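Local coordinates for protein endopolygalacturonase (PDB 1K5C) that probably hydrolyses alpha-1,4 linkages between galacturonate units inside pectic chains, acting as a family 28 glycoside hydrolase, at residues 131-136 with 162-167; 184-189 with 211-216. One frame throughout, in Å; residues are numbered along the deposited sequence. Where two conformers were deposited one is given.

Contact 1: 131-136 with 162-167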
# COMPACT_ATOMS: atom_id res chain seq x y z
N LEU A 131 -1.14 9.78 11.51
CA LEU A 131 -2.30 9.40 10.71
C LEU A 131 -2.49 7.89 10.81
O LEU A 131 -1.56 7.14 10.48
CB LEU A 131 -2.07 9.87 9.26
CG LEU A 131 -3.22 9.50 8.30
CD1 LEU A 131 -4.53 10.21 8.66
CD2 LEU A 131 -2.82 9.92 6.89
N THR A 132 -3.67 7.48 11.26
CA THR A 132 -4.00 6.08 11.44
C THR A 132 -5.15 5.71 10.55
O THR A 132 -6.20 6.39 10.57
CB THR A 132 -4.38 5.78 12.90
OG1 THR A 132 -3.23 6.09 13.71
CG2 THR A 132 -4.73 4.32 13.11
N LEU A 133 -4.98 4.63 9.78
CA LEU A 133 -6.05 4.03 8.97
C LEU A 133 -6.33 2.66 9.60
O LEU A 133 -5.40 1.85 9.75
CB LEU A 133 -5.63 3.86 7.51
CG LEU A 133 -5.76 5.08 6.59
CD1 LEU A 133 -5.57 6.46 7.07
CD2 LEU A 133 -4.96 4.82 5.29
N ASP A 134 -7.58 2.42 10.00
CA ASP A 134 -7.89 1.26 10.85
C ASP A 134 -9.17 0.61 10.37
O ASP A 134 -10.23 1.25 10.36
CB ASP A 134 -7.98 1.76 12.31
CG ASP A 134 -8.15 0.65 13.34
OD1 ASP A 134 -8.51 -0.48 12.98
OD2 ASP A 134 -7.83 0.93 14.51
N GLY A 135 -9.09 -0.65 9.96
CA GLY A 135 -10.32 -1.38 9.62
C GLY A 135 -10.90 -0.98 8.28
O GLY A 135 -12.12 -1.06 8.11
N ILE A 136 -10.04 -0.60 7.33
CA ILE A 136 -10.45 -0.25 5.97
C ILE A 136 -10.31 -1.50 5.09
O ILE A 136 -9.31 -2.20 5.17
CB ILE A 136 -9.62 0.93 5.47
CG1 ILE A 136 -10.03 2.20 6.35
CG2 ILE A 136 -9.87 1.22 3.98
CD1 ILE A 136 -9.01 3.27 6.11
N VAL A 162 2.73 7.27 9.98
CA VAL A 162 1.51 6.58 9.54
C VAL A 162 1.40 5.21 10.18
O VAL A 162 2.40 4.47 10.24
CB VAL A 162 1.55 6.44 7.99
CG1 VAL A 162 0.46 5.48 7.50
CG2 VAL A 162 1.41 7.80 7.34
N THR A 163 0.18 4.84 10.59
CA THR A 163 -0.13 3.50 11.00
C THR A 163 -1.32 3.01 10.18
O THR A 163 -2.34 3.72 10.13
CB THR A 163 -0.47 3.43 12.51
OG1 THR A 163 0.71 3.86 13.18
CG2 THR A 163 -0.90 2.01 12.94
N ILE A 164 -1.20 1.83 9.56
CA ILE A 164 -2.28 1.19 8.84
C ILE A 164 -2.47 -0.17 9.50
O ILE A 164 -1.50 -0.98 9.50
CB ILE A 164 -1.95 1.08 7.33
CG1 ILE A 164 -1.86 2.50 6.74
CG2 ILE A 164 -2.96 0.19 6.62
CD1 ILE A 164 -1.23 2.56 5.36
N GLN A 165 -3.65 -0.40 10.08
CA GLN A 165 -3.83 -1.61 10.90
C GLN A 165 -5.23 -2.14 10.69
O GLN A 165 -6.20 -1.39 10.42
CB GLN A 165 -3.57 -1.34 12.38
CG GLN A 165 -4.47 -0.25 12.99
CD GLN A 165 -4.08 0.09 14.43
OE1 GLN A 165 -2.95 -0.04 14.82
NE2 GLN A 165 -5.09 0.58 15.18
N ASN A 166 -5.36 -3.48 10.86
CA ASN A 166 -6.67 -4.13 10.84
C ASN A 166 -7.38 -3.94 9.48
O ASN A 166 -8.62 -4.05 9.43
CB ASN A 166 -7.63 -3.67 11.97
CG ASN A 166 -6.95 -3.79 13.31
OD1 ASN A 166 -6.31 -4.78 13.62
ND2 ASN A 166 -7.09 -2.74 14.13
N CYS A 167 -6.64 -3.75 8.41
CA CYS A 167 -7.22 -3.54 7.08
C CYS A 167 -7.22 -4.85 6.29
O CYS A 167 -6.52 -5.83 6.64
CB CYS A 167 -6.44 -2.45 6.35
SG CYS A 167 -6.61 -0.80 7.08
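Two hydrogen bonds from side-chain amides, those of Gln165 and Asn166, grip the carboxylate of Asp134 on the next coil of the right-handed parallel beta-helix of this glycoside hydrolase. Asp134 and Gln165 pass over one another with carboxylate and amide planes 90° apart, and Gln165 NE2 meets OD2 of Asp134 from above the carboxylate plane at 2.8 Å. The other oxygen, Asp134 OD1, takes ND2 of Asn166 on its syn side, though 35° out of the carboxylate plane, at 2.9 Å. Gln165 holds CG between its backbone N and carbonyl carbon (chi1 58°), 3.8 Å from CG of Asp134, and the extended chain beyond carries the amide to OD2.

Thr132 and Thr163 lie alongside each other on the same face, and the hydroxyl of Thr163 hydrogen-bonds to His130. On the inner face Leu133 and Ile164 also point the same way, with Leu133 CB and CD2 both 4.1 Å from CG1 of Ile164; Phe155 of strand 155-158 touches both residues.

Parallel backbone bonds join the strands: Leu133 N donates to Thr163 O, and Leu133 O receives Gln165 N. Beyond them the chains turn, Gly135 N reaching Gln165 O, and the last hydrogen bond runs from Ile136 N to SG of Cys167 at 3.4 Å.

Contact 2: 184-189 with 211-216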
# COMPACT_ATOMS: atom_id res chain seq x y z
N ILE A 184 6.60 4.37 9.81
CA ILE A 184 5.43 3.79 9.15
C ILE A 184 5.23 2.36 9.68
O ILE A 184 6.16 1.56 9.63
CB ILE A 184 5.57 3.82 7.61
CG1 ILE A 184 5.74 5.27 7.12
CG2 ILE A 184 4.36 3.13 6.95
CD1 ILE A 184 6.42 5.37 5.80
N ARG A 185 4.01 2.11 10.15
CA ARG A 185 3.67 0.83 10.77
C ARG A 185 2.50 0.21 9.99
O ARG A 185 1.49 0.88 9.78
CB ARG A 185 3.31 1.02 12.23
CG ARG A 185 3.01 -0.29 12.95
CD ARG A 185 2.66 0.05 14.41
NE ARG A 185 3.84 -0.18 15.05
CZ ARG A 185 4.42 -1.12 15.79
NH1 ARG A 185 3.99 -2.27 16.20
NH2 ARG A 185 5.60 -0.61 16.00
N PHE A 186 2.67 -1.04 9.57
CA PHE A 186 1.65 -1.79 8.82
C PHE A 186 1.40 -3.06 9.68
O PHE A 186 2.27 -3.96 9.67
CB PHE A 186 2.13 -2.09 7.43
CG PHE A 186 1.11 -2.75 6.50
CD1 PHE A 186 0.08 -1.97 5.97
CD2 PHE A 186 1.20 -4.09 6.16
CE1 PHE A 186 -0.85 -2.56 5.09
CE2 PHE A 186 0.27 -4.67 5.29
CZ PHE A 186 -0.74 -3.90 4.75
N GLU A 187 0.31 -3.09 10.44
CA GLU A 187 0.14 -4.11 11.46
C GLU A 187 -1.25 -4.77 11.38
O GLU A 187 -2.29 -4.11 11.30
CB GLU A 187 0.34 -3.52 12.87
CG GLU A 187 0.24 -4.56 13.97
CD GLU A 187 0.83 -4.11 15.30
OE1 GLU A 187 0.95 -2.91 15.56
OE2 GLU A 187 1.13 -5.02 16.12
N ASN A 188 -1.24 -6.11 11.48
CA ASN A 188 -2.50 -6.89 11.62
C ASN A 188 -3.44 -6.66 10.45
O ASN A 188 -4.67 -6.60 10.63
CB ASN A 188 -3.17 -6.60 12.96
CG ASN A 188 -2.36 -7.07 14.16
OD1 ASN A 188 -1.36 -7.80 14.02
ND2 ASN A 188 -2.70 -6.62 15.34
N ASN A 189 -2.88 -6.62 9.24
CA ASN A 189 -3.66 -6.52 8.01
C ASN A 189 -3.72 -7.87 7.28
O ASN A 189 -2.89 -8.74 7.55
CB ASN A 189 -3.02 -5.45 7.07
CG ASN A 189 -2.93 -4.14 7.78
OD1 ASN A 189 -3.90 -3.45 8.02
ND2 ASN A 189 -1.70 -3.75 8.12
N VAL A 211 10.39 1.43 9.43
CA VAL A 211 9.16 0.73 9.00
C VAL A 211 9.05 -0.52 9.86
O VAL A 211 10.00 -1.28 10.03
CB VAL A 211 9.25 0.36 7.51
CG1 VAL A 211 8.09 -0.55 7.12
CG2 VAL A 211 9.29 1.59 6.62
N VAL A 212 7.83 -0.75 10.37
CA VAL A 212 7.49 -2.00 11.08
C VAL A 212 6.34 -2.66 10.32
O VAL A 212 5.28 -2.06 10.14
CB VAL A 212 7.11 -1.72 12.54
CG1 VAL A 212 6.59 -2.99 13.19
CG2 VAL A 212 8.34 -1.19 13.30
N ILE A 213 6.58 -3.90 9.89
CA ILE A 213 5.61 -4.73 9.17
C ILE A 213 5.32 -5.91 10.10
O ILE A 213 6.17 -6.83 10.20
CB ILE A 213 6.18 -5.16 7.80
CG1 ILE A 213 6.53 -4.02 6.94
CG2 ILE A 213 5.24 -6.16 7.12
CD1 ILE A 213 5.54 -3.12 6.51
N LYS A 214 4.20 -5.86 10.81
CA LYS A 214 4.01 -6.77 11.95
C LYS A 214 2.62 -7.42 11.92
O LYS A 214 1.61 -6.73 11.78
CB LYS A 214 4.17 -6.03 13.27
CG LYS A 214 4.03 -6.90 14.52
CD LYS A 214 4.46 -6.15 15.78
CE LYS A 214 4.33 -6.98 17.08
NZ LYS A 214 4.61 -8.48 17.07
N GLY A 215 2.58 -8.76 12.11
CA GLY A 215 1.29 -9.39 12.39
C GLY A 215 0.37 -9.54 11.20
O GLY A 215 -0.83 -9.80 11.40
N ASN A 216 0.89 -9.38 9.97
CA ASN A 216 0.03 -9.44 8.80
C ASN A 216 -0.08 -10.85 8.25
O ASN A 216 0.79 -11.70 8.42
CB ASN A 216 0.64 -8.51 7.69
CG ASN A 216 0.83 -7.12 8.20
OD1 ASN A 216 2.05 -6.72 8.48
ND2 ASN A 216 -0.17 -6.37 8.36
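Arg185 lays one face of its guanidinium over Val212, whose CG1 sits 3.7 Å from that plane, offset toward the rim, and 3.8 Å from Arg185 NH2. The chain of Arg185 is extended as far as CD and then bends (chi3 -98°), which swings CZ out of the extended line. NH1 forms a salt bridge with OE1 of Glu187 at 3.2 Å, a nearly straight bond that lies in the guanidinium plane but approaches the carboxylate from above its own plane. An alanine in place of Arg185 would probably leave Glu187 without this charged mate and uncover the methyl groups of Val212.

Glu187 and Lys214 run side by side, with Glu187 OE2 3.5 Å from Lys214 CD. What meets here is carboxylate and methylene chain, since NZ of Lys214 goes on to a salt bridge with Asp244.

On the inner face the side chain of Phe186 touches Ile176 and Ile197, and ND2 of Asn189 stands 3.1 Å above the centre of the Phe186 ring. Between the backbones, Phe186 N donates to Val212 O, and Phe186 O receives Lys214 N.

Past the strands Asn189 and Asn216 lie alongside each other, their amide planes only 8° apart. Asn246 hydrogen-bonds to Ile213 O and the backbone N of Asn216, as Asn189 does to Ile164 O and the backbone N of Cys167; such internal asparagines, aligned at one turn of successive coils, are characteristic of the parallel beta-helix.

In the fold
Contacts 1 and 2 are successive steps along one face of the beta-helix, their centres about 10 Å apart, and strands 162-165 and 184-187 are neighbours between them. Val162 O takes the backbone N of Arg185 at 2.9 Å. Each contact is half buried: in the strands the inward residues are aliphatic or aromatic and the outward ones mostly polar, Val212 being an exception; past the strands Asn189 and Asn216 are buried too. The outer chemistry differs: a carboxylate held by neutral amides in contact 1, a run of charged chains in contact 2. At the turn, cysteine sulphur gives way to asparagines. Neither contact includes galacturonate-binding residues; the side chain of Ile213 stays about 10 Å from that of Arg226.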